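Local coordinates for protein transcriptional regulator ComR (Streptococcus vestibularis F0396, PDB 6HU8) that regulates competence in streptococci as a pheromone-responsive transcription factor of the RNPP family and probably binds DNA, at residues V24-G29 and R35-I40; A30-R35 and L52-K57; P116-L121 and E146-Q151. All coordinates share one frame; numbering follows the deposited sequence.

Contact 1: residues V24-G29 and R35-I40; sequences VLCLDG and RQLIRI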
loop_
_atom_site.group_PDB
_atom_site.type_symbol
_atom_site.label_atom_id
_atom_site.label_comp_id
_atom_site.label_asym_id
_atom_site.label_seq_id
_atom_site.Cartn_x
_atom_site.Cartn_y
_atom_site.Cartn_z
ATOM N N VAL A 24 -7.411 18.203 -21.819
ATOM C CA VAL A 24 -6.355 18.085 -22.837
ATOM C C VAL A 24 -4.993 17.857 -22.172
ATOM O O VAL A 24 -4.240 16.959 -22.558
ATOM C CB VAL A 24 -6.290 19.323 -23.741
ATOM C CG1 VAL A 24 -4.994 19.335 -24.575
ATOM C CG2 VAL A 24 -7.523 19.378 -24.666
ATOM N N LEU A 25 -4.683 18.651 -21.158
ATOM C CA LEU A 25 -3.397 18.477 -20.469
ATOM C C LEU A 25 -3.297 17.048 -19.904
ATOM O O LEU A 25 -2.273 16.364 -20.070
ATOM C CB LEU A 25 -3.224 19.531 -19.366
ATOM C CG LEU A 25 -1.778 19.681 -18.843
ATOM C CD1 LEU A 25 -1.511 21.114 -18.378
ATOM C CD2 LEU A 25 -1.484 18.707 -17.727
ATOM N N CYS A 26 -4.374 16.564 -19.283
ATOM C CA CYS A 26 -4.293 15.301 -18.561
ATOM C C CYS A 26 -4.358 14.055 -19.447
ATOM O O CYS A 26 -4.088 12.943 -18.969
ATOM C CB CYS A 26 -5.391 15.230 -17.499
ATOM S SG CYS A 26 -5.137 16.421 -16.148
ATOM N N LEU A 27 -4.690 14.235 -20.723
ATOM C CA LEU A 27 -4.794 13.116 -21.678
ATOM C C LEU A 27 -5.606 11.971 -21.088
ATOM O O LEU A 27 -6.735 12.199 -20.654
ATOM C CB LEU A 27 -3.402 12.637 -22.116
ATOM C CG LEU A 27 -2.608 13.739 -22.847
ATOM C CD1 LEU A 27 -1.166 13.292 -23.147
ATOM C CD2 LEU A 27 -3.298 14.198 -24.125
ATOM N N ASP A 28 -5.043 10.757 -21.041
ATOM C CA ASP A 28 -5.816 9.592 -20.608
ATOM C C ASP A 28 -5.860 9.430 -19.092
ATOM O O ASP A 28 -6.364 8.431 -18.604
ATOM C CB ASP A 28 -5.270 8.296 -21.226
ATOM C CG ASP A 28 -3.819 7.988 -20.796
ATOM O OD1 ASP A 28 -3.257 8.674 -19.904
ATOM O OD2 ASP A 28 -3.237 7.044 -21.364
ATOM N N GLY A 29 -5.321 10.398 -18.355
ATOM C CA GLY A 29 -5.318 10.348 -16.896
ATOM C C GLY A 29 -4.334 9.388 -16.222
ATOM O O GLY A 29 -4.289 9.294 -14.983
ATOM N N ARG A 35 -8.813 15.929 -11.480
ATOM C CA ARG A 35 -9.023 16.408 -10.115
ATOM C C ARG A 35 -7.681 16.626 -9.404
ATOM O O ARG A 35 -7.555 17.536 -8.586
ATOM C CB ARG A 35 -9.893 15.436 -9.321
ATOM C CG ARG A 35 -11.352 15.426 -9.767
ATOM C CD ARG A 35 -12.192 14.513 -8.880
ATOM N NE ARG A 35 -11.859 13.111 -9.100
ATOM C CZ ARG A 35 -12.430 12.088 -8.469
ATOM N NH1 ARG A 35 -13.386 12.292 -7.567
ATOM N NH2 ARG A 35 -12.041 10.854 -8.746
ATOM N N GLN A 36 -6.694 15.795 -9.731
ATOM C CA GLN A 36 -5.316 16.009 -9.262
ATOM C C GLN A 36 -4.792 17.365 -9.731
ATOM O O GLN A 36 -4.241 18.130 -8.949
ATOM C CB GLN A 36 -4.400 14.884 -9.758
ATOM C CG GLN A 36 -4.509 13.577 -8.958
ATOM C CD GLN A 36 -3.863 12.425 -9.666
ATOM O OE1 GLN A 36 -3.305 12.592 -10.751
ATOM N NE2 GLN A 36 -3.934 11.240 -9.071
ATOM N N LEU A 37 -4.968 17.666 -11.016
ATOM C CA LEU A 37 -4.560 18.975 -11.555
ATOM C C LEU A 37 -5.298 20.124 -10.870
ATOM O O LEU A 37 -4.680 21.094 -10.452
ATOM C CB LEU A 37 -4.779 19.036 -13.078
ATOM C CG LEU A 37 -4.422 20.384 -13.751
ATOM C CD1 LEU A 37 -2.972 20.796 -13.468
ATOM C CD2 LEU A 37 -4.647 20.304 -15.252
ATOM N N ILE A 38 -6.622 20.034 -10.754
ATOM C CA ILE A 38 -7.370 21.083 -10.051
ATOM C C ILE A 38 -6.874 21.391 -8.619
ATOM O O ILE A 38 -6.799 22.553 -8.231
ATOM C CB ILE A 38 -8.871 20.729 -10.002
ATOM C CG1 ILE A 38 -9.459 20.857 -11.409
ATOM C CG2 ILE A 38 -9.626 21.688 -9.104
ATOM C CD1 ILE A 38 -10.875 20.297 -11.530
ATOM N N ARG A 39 -6.540 20.364 -7.837
ATOM C CA ARG A 39 -6.074 20.573 -6.472
ATOM C C ARG A 39 -4.718 21.287 -6.483
ATOM O O ARG A 39 -4.425 22.108 -5.605
ATOM C CB ARG A 39 -5.974 19.234 -5.711
ATOM C CG ARG A 39 -7.335 18.680 -5.278
ATOM C CD ARG A 39 -7.216 17.481 -4.345
ATOM N NE ARG A 39 -6.603 16.317 -4.980
ATOM C CZ ARG A 39 -7.287 15.374 -5.621
ATOM N NH1 ARG A 39 -8.613 15.471 -5.725
ATOM N NH2 ARG A 39 -6.651 14.349 -6.171
ATOM N N ILE A 40 -3.899 20.984 -7.486
ATOM C CA ILE A 40 -2.604 21.665 -7.625
ATOM C C ILE A 40 -2.826 23.133 -7.979
ATOM O O ILE A 40 -2.301 24.026 -7.306
ATOM C CB ILE A 40 -1.714 20.979 -8.700
ATOM C CG1 ILE A 40 -1.258 19.596 -8.217
ATOM C CG2 ILE A 40 -0.521 21.877 -9.097
ATOM C CD1 ILE A 40 -0.580 18.771 -9.299
#

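Contact 2: residues A30-R35 and L52-K57; sequences AELTVR and LSYIAK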
loop_
_atom_site.group_PDB
_atom_site.type_symbol
_atom_site.label_atom_id
_atom_site.label_comp_id
_atom_site.label_asym_id
_atom_site.label_seq_id
_atom_site.Cartn_x
_atom_site.Cartn_y
_atom_site.Cartn_z
ATOM N N ALA A 30 -3.538 8.665 -17.003
ATOM C CA ALA A 30 -2.647 7.680 -16.391
ATOM C C ALA A 30 -1.569 8.325 -15.529
ATOM O O ALA A 30 -1.075 7.684 -14.594
ATOM C CB ALA A 30 -1.999 6.790 -17.453
ATOM N N GLU A 31 -1.197 9.572 -15.824
ATOM C CA GLU A 31 -0.101 10.209 -15.089
ATOM C C GLU A 31 -0.586 11.363 -14.233
ATOM O O GLU A 31 -0.016 11.660 -13.179
ATOM C CB GLU A 31 0.983 10.679 -16.065
ATOM C CG GLU A 31 1.713 9.481 -16.673
ATOM C CD GLU A 31 2.775 9.850 -17.689
ATOM O OE1 GLU A 31 2.408 10.215 -18.827
ATOM O OE2 GLU A 31 3.974 9.766 -17.351
ATOM N N LEU A 32 -1.647 12.010 -14.700
ATOM C CA LEU A 32 -2.274 13.110 -13.985
ATOM C C LEU A 32 -3.768 13.121 -14.286
ATOM O O LEU A 32 -4.165 13.046 -15.452
ATOM C CB LEU A 32 -1.662 14.445 -14.394
ATOM C CG LEU A 32 -2.154 15.637 -13.582
ATOM C CD1 LEU A 32 -1.549 15.555 -12.189
ATOM C CD2 LEU A 32 -1.767 16.934 -14.268
ATOM N N THR A 33 -4.599 13.195 -13.256
ATOM C CA THR A 33 -6.041 13.259 -13.494
ATOM C C THR A 33 -6.513 14.697 -13.394
ATOM O O THR A 33 -5.814 15.566 -12.863
ATOM C CB THR A 33 -6.843 12.399 -12.500
ATOM O OG1 THR A 33 -6.756 12.972 -11.187
ATOM C CG2 THR A 33 -6.306 10.957 -12.466
ATOM N N VAL A 34 -7.716 14.949 -13.887
ATOM C CA VAL A 34 -8.248 16.287 -13.841
ATOM C C VAL A 34 -8.358 16.784 -12.397
ATOM O O VAL A 34 -8.018 17.931 -12.110
ATOM C CB VAL A 34 -9.624 16.342 -14.565
ATOM C CG1 VAL A 34 -10.363 17.610 -14.225
ATOM C CG2 VAL A 34 -9.393 16.211 -16.080
ATOM N N ARG A 35 -8.813 15.929 -11.480
ATOM C CA ARG A 35 -9.023 16.408 -10.115
ATOM C C ARG A 35 -7.681 16.626 -9.404
ATOM O O ARG A 35 -7.555 17.536 -8.586
ATOM C CB ARG A 35 -9.893 15.436 -9.321
ATOM C CG ARG A 35 -11.352 15.426 -9.767
ATOM C CD ARG A 35 -12.192 14.513 -8.880
ATOM N NE ARG A 35 -11.859 13.111 -9.100
ATOM C CZ ARG A 35 -12.430 12.088 -8.469
ATOM N NH1 ARG A 35 -13.386 12.292 -7.567
ATOM N NH2 ARG A 35 -12.041 10.854 -8.746
ATOM N N LEU A 52 4.775 16.753 -11.593
ATOM C CA LEU A 52 5.297 17.997 -12.154
ATOM C C LEU A 52 6.070 17.730 -13.457
ATOM O O LEU A 52 5.985 18.503 -14.412
ATOM C CB LEU A 52 6.203 18.721 -11.152
ATOM C CG LEU A 52 6.607 20.132 -11.587
ATOM C CD1 LEU A 52 5.416 21.062 -11.737
ATOM C CD2 LEU A 52 7.611 20.757 -10.615
ATOM N N SER A 53 6.818 16.629 -13.489
ATOM C CA SER A 53 7.549 16.225 -14.691
ATOM C C SER A 53 6.596 16.028 -15.886
ATOM O O SER A 53 6.900 16.407 -17.016
ATOM C CB SER A 53 8.332 14.939 -14.414
ATOM O OG SER A 53 9.004 14.504 -15.576
ATOM N N TYR A 54 5.435 15.438 -15.623
ATOM C CA TYR A 54 4.449 15.212 -16.675
ATOM C C TYR A 54 3.876 16.548 -17.157
ATOM O O TYR A 54 3.781 16.806 -18.366
ATOM C CB TYR A 54 3.333 14.278 -16.170
ATOM C CG TYR A 54 2.144 14.193 -17.123
ATOM C CD1 TYR A 54 2.179 13.350 -18.226
ATOM C CD2 TYR A 54 1.010 14.975 -16.928
ATOM C CE1 TYR A 54 1.109 13.280 -19.116
ATOM C CE2 TYR A 54 -0.093 14.915 -17.830
ATOM C CZ TYR A 54 -0.006 14.071 -18.912
ATOM O OH TYR A 54 -1.033 13.972 -19.792
ATOM N N ILE A 55 3.498 17.393 -16.199
ATOM C CA ILE A 55 2.875 18.678 -16.484
ATOM C C ILE A 55 3.818 19.536 -17.312
ATOM O O ILE A 55 3.399 20.180 -18.291
ATOM C CB ILE A 55 2.480 19.425 -15.179
ATOM C CG1 ILE A 55 1.277 18.731 -14.517
ATOM C CG2 ILE A 55 2.169 20.896 -15.453
ATOM C CD1 ILE A 55 0.934 19.270 -13.128
ATOM N N ALA A 56 5.097 19.526 -16.939
ATOM C CA ALA A 56 6.077 20.316 -17.673
ATOM C C ALA A 56 6.246 19.772 -19.091
ATOM O O ALA A 56 6.359 20.544 -20.037
ATOM C CB ALA A 56 7.416 20.349 -16.930
ATOM N N LYS A 57 6.251 18.450 -19.246
ATOM C CA LYS A 57 6.329 17.885 -20.589
ATOM C C LYS A 57 5.127 18.318 -21.450
ATOM O O LYS A 57 5.286 18.661 -22.612
ATOM C CB LYS A 57 6.418 16.361 -20.538
ATOM C CG LYS A 57 6.759 15.736 -21.882
ATOM C CD LYS A 57 6.595 14.234 -21.876
ATOM C CE LYS A 57 6.932 13.640 -23.243
ATOM N NZ LYS A 57 7.400 12.222 -23.135
#

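Contact 3: residues P116-L121 and E146-Q151; sequences PEEELL and EDLFEQ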
loop_
_atom_site.group_PDB
_atom_site.type_symbol
_atom_site.label_atom_id
_atom_site.label_comp_id
_atom_site.label_asym_id
_atom_site.label_seq_id
_atom_site.Cartn_x
_atom_site.Cartn_y
_atom_site.Cartn_z
ATOM N N PRO A 116 4.019 16.051 -1.299
ATOM C CA PRO A 116 2.991 15.972 -2.341
ATOM C C PRO A 116 1.839 15.068 -1.911
ATOM O O PRO A 116 1.913 14.365 -0.902
ATOM C CB PRO A 116 3.736 15.363 -3.531
ATOM C CG PRO A 116 4.778 14.505 -2.902
ATOM C CD PRO A 116 5.211 15.253 -1.643
ATOM N N GLU A 117 0.784 15.081 -2.710
ATOM C CA GLU A 117 -0.443 14.365 -2.412
ATOM C C GLU A 117 -0.227 12.876 -2.158
ATOM O O GLU A 117 -0.832 12.304 -1.249
ATOM C CB GLU A 117 -1.412 14.563 -3.565
ATOM C CG GLU A 117 -2.850 14.348 -3.251
ATOM C CD GLU A 117 -3.714 14.801 -4.423
ATOM O OE1 GLU A 117 -4.072 16.004 -4.493
ATOM O OE2 GLU A 117 -4.007 13.944 -5.285
ATOM N N GLU A 118 0.618 12.248 -2.966
ATOM C CA GLU A 118 0.809 10.803 -2.863
ATOM C C GLU A 118 1.498 10.382 -1.570
ATOM O O GLU A 118 1.221 9.314 -1.036
ATOM C CB GLU A 118 1.626 10.280 -4.039
ATOM C CG GLU A 118 1.092 10.677 -5.381
ATOM C CD GLU A 118 1.735 11.953 -5.920
ATOM O OE1 GLU A 118 1.557 13.038 -5.304
ATOM O OE2 GLU A 118 2.409 11.844 -6.974
ATOM N N GLU A 119 2.436 11.197 -1.096
ATOM C CA GLU A 119 3.092 10.908 0.163
ATOM C C GLU A 119 2.109 11.081 1.311
ATOM O O GLU A 119 2.057 10.251 2.234
ATOM C CB GLU A 119 4.318 11.807 0.364
ATOM C CG GLU A 119 5.475 11.497 -0.599
ATOM C CD GLU A 119 6.032 10.079 -0.435
ATOM O OE1 GLU A 119 6.125 9.582 0.717
ATOM O OE2 GLU A 119 6.388 9.454 -1.461
ATOM N N LEU A 120 1.326 12.151 1.242
ATOM C CA LEU A 120 0.346 12.447 2.272
ATOM C C LEU A 120 -0.689 11.349 2.349
ATOM O O LEU A 120 -1.111 10.990 3.443
ATOM C CB LEU A 120 -0.339 13.788 1.998
ATOM C CG LEU A 120 0.525 15.017 2.308
ATOM C CD1 LEU A 120 -0.124 16.305 1.786
ATOM C CD2 LEU A 120 0.756 15.094 3.809
ATOM N N LEU A 121 -1.114 10.837 1.191
ATOM C CA LEU A 121 -2.072 9.716 1.170
ATOM C C LEU A 121 -1.477 8.466 1.813
ATOM O O LEU A 121 -2.166 7.725 2.522
ATOM C CB LEU A 121 -2.518 9.381 -0.253
ATOM C CG LEU A 121 -3.435 8.138 -0.315
ATOM C CD1 LEU A 121 -4.797 8.464 0.287
ATOM C CD2 LEU A 121 -3.587 7.615 -1.740
ATOM N N GLU A 146 -8.962 7.476 -4.873
ATOM C CA GLU A 146 -9.665 6.998 -6.068
ATOM C C GLU A 146 -8.832 7.212 -7.333
ATOM O O GLU A 146 -8.671 6.292 -8.129
ATOM C CB GLU A 146 -11.032 7.670 -6.221
ATOM C CG GLU A 146 -11.840 7.061 -7.349
ATOM C CD GLU A 146 -13.258 7.629 -7.468
ATOM O OE1 GLU A 146 -13.398 8.815 -7.826
ATOM O OE2 GLU A 146 -14.232 6.886 -7.206
ATOM N N ASP A 147 -8.277 8.408 -7.516
ATOM C CA ASP A 147 -7.547 8.659 -8.756
ATOM C C ASP A 147 -6.176 7.985 -8.752
ATOM O O ASP A 147 -5.741 7.457 -9.778
ATOM C CB ASP A 147 -7.432 10.168 -9.027
ATOM C CG ASP A 147 -8.733 10.757 -9.578
ATOM O OD1 ASP A 147 -9.667 9.962 -9.853
ATOM O OD2 ASP A 147 -8.821 11.991 -9.759
ATOM N N LEU A 148 -5.494 7.972 -7.610
ATOM C CA LEU A 148 -4.215 7.248 -7.530
ATOM C C LEU A 148 -4.406 5.739 -7.780
ATOM O O LEU A 148 -3.574 5.114 -8.436
ATOM C CB LEU A 148 -3.530 7.499 -6.178
ATOM C CG LEU A 148 -3.027 8.946 -6.066
ATOM C CD1 LEU A 148 -2.604 9.312 -4.644
ATOM C CD2 LEU A 148 -1.863 9.176 -7.022
ATOM N N PHE A 149 -5.508 5.156 -7.300
ATOM C CA PHE A 149 -5.772 3.745 -7.576
ATOM C C PHE A 149 -6.076 3.500 -9.053
ATOM O O PHE A 149 -5.624 2.496 -9.599
ATOM C CB PHE A 149 -6.927 3.205 -6.728
ATOM C CG PHE A 149 -7.164 1.725 -6.907
ATOM C CD1 PHE A 149 -6.119 0.819 -6.740
ATOM C CD2 PHE A 149 -8.426 1.241 -7.232
ATOM C CE1 PHE A 149 -6.323 -0.553 -6.914
ATOM C CE2 PHE A 149 -8.650 -0.123 -7.402
ATOM C CZ PHE A 149 -7.600 -1.025 -7.245
ATOM N N GLU A 150 -6.838 4.397 -9.700
ATOM C CA GLU A 150 -7.053 4.300 -11.155
ATOM C C GLU A 150 -5.718 4.267 -11.894
ATOM O O GLU A 150 -5.569 3.585 -12.896
ATOM C CB GLU A 150 -7.867 5.473 -11.697
ATOM C CG GLU A 150 -9.351 5.315 -11.650
ATOM C CD GLU A 150 -9.835 4.078 -12.388
ATOM O OE1 GLU A 150 -9.406 3.830 -13.540
ATOM O OE2 GLU A 150 -10.634 3.336 -11.789
ATOM N N GLN A 151 -4.755 5.039 -11.404
ATOM C CA GLN A 151 -3.458 5.104 -12.054
ATOM C C GLN A 151 -2.678 3.810 -11.781
ATOM O O GLN A 151 -1.959 3.311 -12.649
ATOM C CB GLN A 151 -2.703 6.355 -11.588
ATOM C CG GLN A 151 -3.276 7.603 -12.272
ATOM C CD GLN A 151 -2.838 8.922 -11.656
ATOM O OE1 GLN A 151 -2.345 8.977 -10.539
ATOM N NE2 GLN A 151 -3.040 10.000 -12.397
#

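Contact 1: residues V24-G29 and R35-I40
Cys-26, at the last turn of helix 22-26, comes closest in backbone to Leu-37 of helix 34-41, with 7.9 Å between their CA atoms. Just beyond Cys-26 the helix stops: Leu-27 takes a positive phi of 48°, and a type II' turn closed by Gly-29 N bonding to Cys-26 O (2.9 Å) leads the chain away. The two helices meet through three buried apolar side chains and no hydrogen bond. Leu-37 has the largest share of the contact. With CG anti to the backbone N (chi1 178°), it sends its CD2 branch across to the other helix, where Leu-37 CD2 lies 4.0 Å from Cys-26 SG and 4.3 Å from Leu-25 CD2. The thiol also nears the root of the same side chain, since Cys-26 SG is 4.0 Å from Leu-37 CB and so lies alongside the leucine rather than at its end alone. Ile-11 and Arg-15 of helix 3-17 also pack on Leu-37. On another flank of helix 34-41, the guanidinium of Arg-39 folds back over its own helix, with Arg-35 O 3.6 Å above the centre of its plane, and forms a salt bridge with Glu-117. Two short helices packed through two leucines and a cysteine in this way make the helix-turn-helix of the Cro/C1 fold, in which the second helix is normally the one that reads DNA.

Contact 2: residues A30-R35 and L52-K57
Glu-31 and Leu-32 lie against Tyr-54 and Ile-55, where the link between the two helices of the helix-turn-helix meets helix 49-59 of the same Cro/C1-type domain. Glu-31 can be followed atom by atom along the tyrosine ring. Its CB sits over one face, offset toward the rim, 4.0 Å from the ring centroid and 24° off the normal, which makes a CH-pi contact. CG moves on to the CD1 flank, more loosely, at 4.2 Å from Tyr-54 CD1. The extended chain then brings CD back in, to 3.6 Å from that same carbon. At the tip OE1 makes the shortest approach, 3.2 Å to Tyr-54 CD1, and lies almost as near CE1. The carboxylate is not stacked on the ring, for the two planes are turned 59° apart, and its charge has Lys-57 in the neighbourhood but not in contact, with NZ 6.9 Å from OE1. The far end of the tyrosine is tied elsewhere, its OH being hydrogen-bonded to the carbonyl of Leu-25 at the end of helix 22-26, so that the ring is held by its hydroxyl and by Glu-31 and Leu-32, both from the same side of its plane. A few residues on, Thr-33 and Gln-36 form a capping box at the start of helix 34-41, and Thr-33 OG1 is also bonded to Asp-147 of helix 139-152. Leu-32 does the inner packing. Its CB abuts the CD2 side of Tyr-54 at 3.7 Å, in an oblique approach. Beyond it, with CG anti to the backbone N (chi1 -174°), the CD2 methyl reaches Ile-55, touching CG1 at 3.5 Å and CD1 at 3.7 Å.

Contact 3: residues P116-L121 and E146-Q151
Two consecutive helices of the ComR tetratricopeptide domain, 117-131 and 139-152, meet here, and Leu-148 is the side chain on which the contact turns. Its two methyls face residues one helical turn apart. CD1 meets Leu-121 tip to tip, 3.5 Å from CD2 of that residue, which is carried toward it by a CG anti to the backbone N (chi1 175°). CD2 rests 3.7 Å from CG of Glu-118, and the two side chains cross at about a right angle; Leu-148 CD1 also comes to 4.0 Å from Glu-118 CG. Glu-118 thus uses its aliphatic part for packing: the chain is bent at chi2 (94°), so that its carboxylate turns aside and OE2 is hydrogen-bonded to Ser-48, while Leu-148 touches only the methylene part. No hydrogen bond links the segments. The hydrophobic layer has further cover from Lys-51 and Gln-36 on Leu-148 and from Val-141 and Ile-144 on Leu-121. Acidic groups flank it, and these look toward the DNA-binding domain, with Asp-147 and Glu-146 paired to Arg-35. Apolar packing of one helix on the next, as here, is typical of the antiparallel helices that make up a tetratricopeptide-type array.

Contacts 1 and 2 are neighbouring parts of one helical domain, with centres about 6 Å apart; they share Arg-35 and are joined by the hydrogen bond of Tyr-54 OH to Leu-25 O, 2.7 Å. Contact 3 belongs to the tetratricopeptide domain, its centre about 13 Å from that of contact 1 and 12 Å from that of contact 2. Polar groups bridge the two domains: Arg-39 NE to Glu-117 OE1 and Arg-35 NH2 to Glu-146 OE1 are salt bridges of 2.6 Å each, and Thr-33 OG1 lies 2.7 Å from Asp-147 OD2. In this pheromone-free form, acids of contact 3 therefore engage arginines of helix 34-41, consistent with a DNA-reading helix held against the peptide-sensing domain.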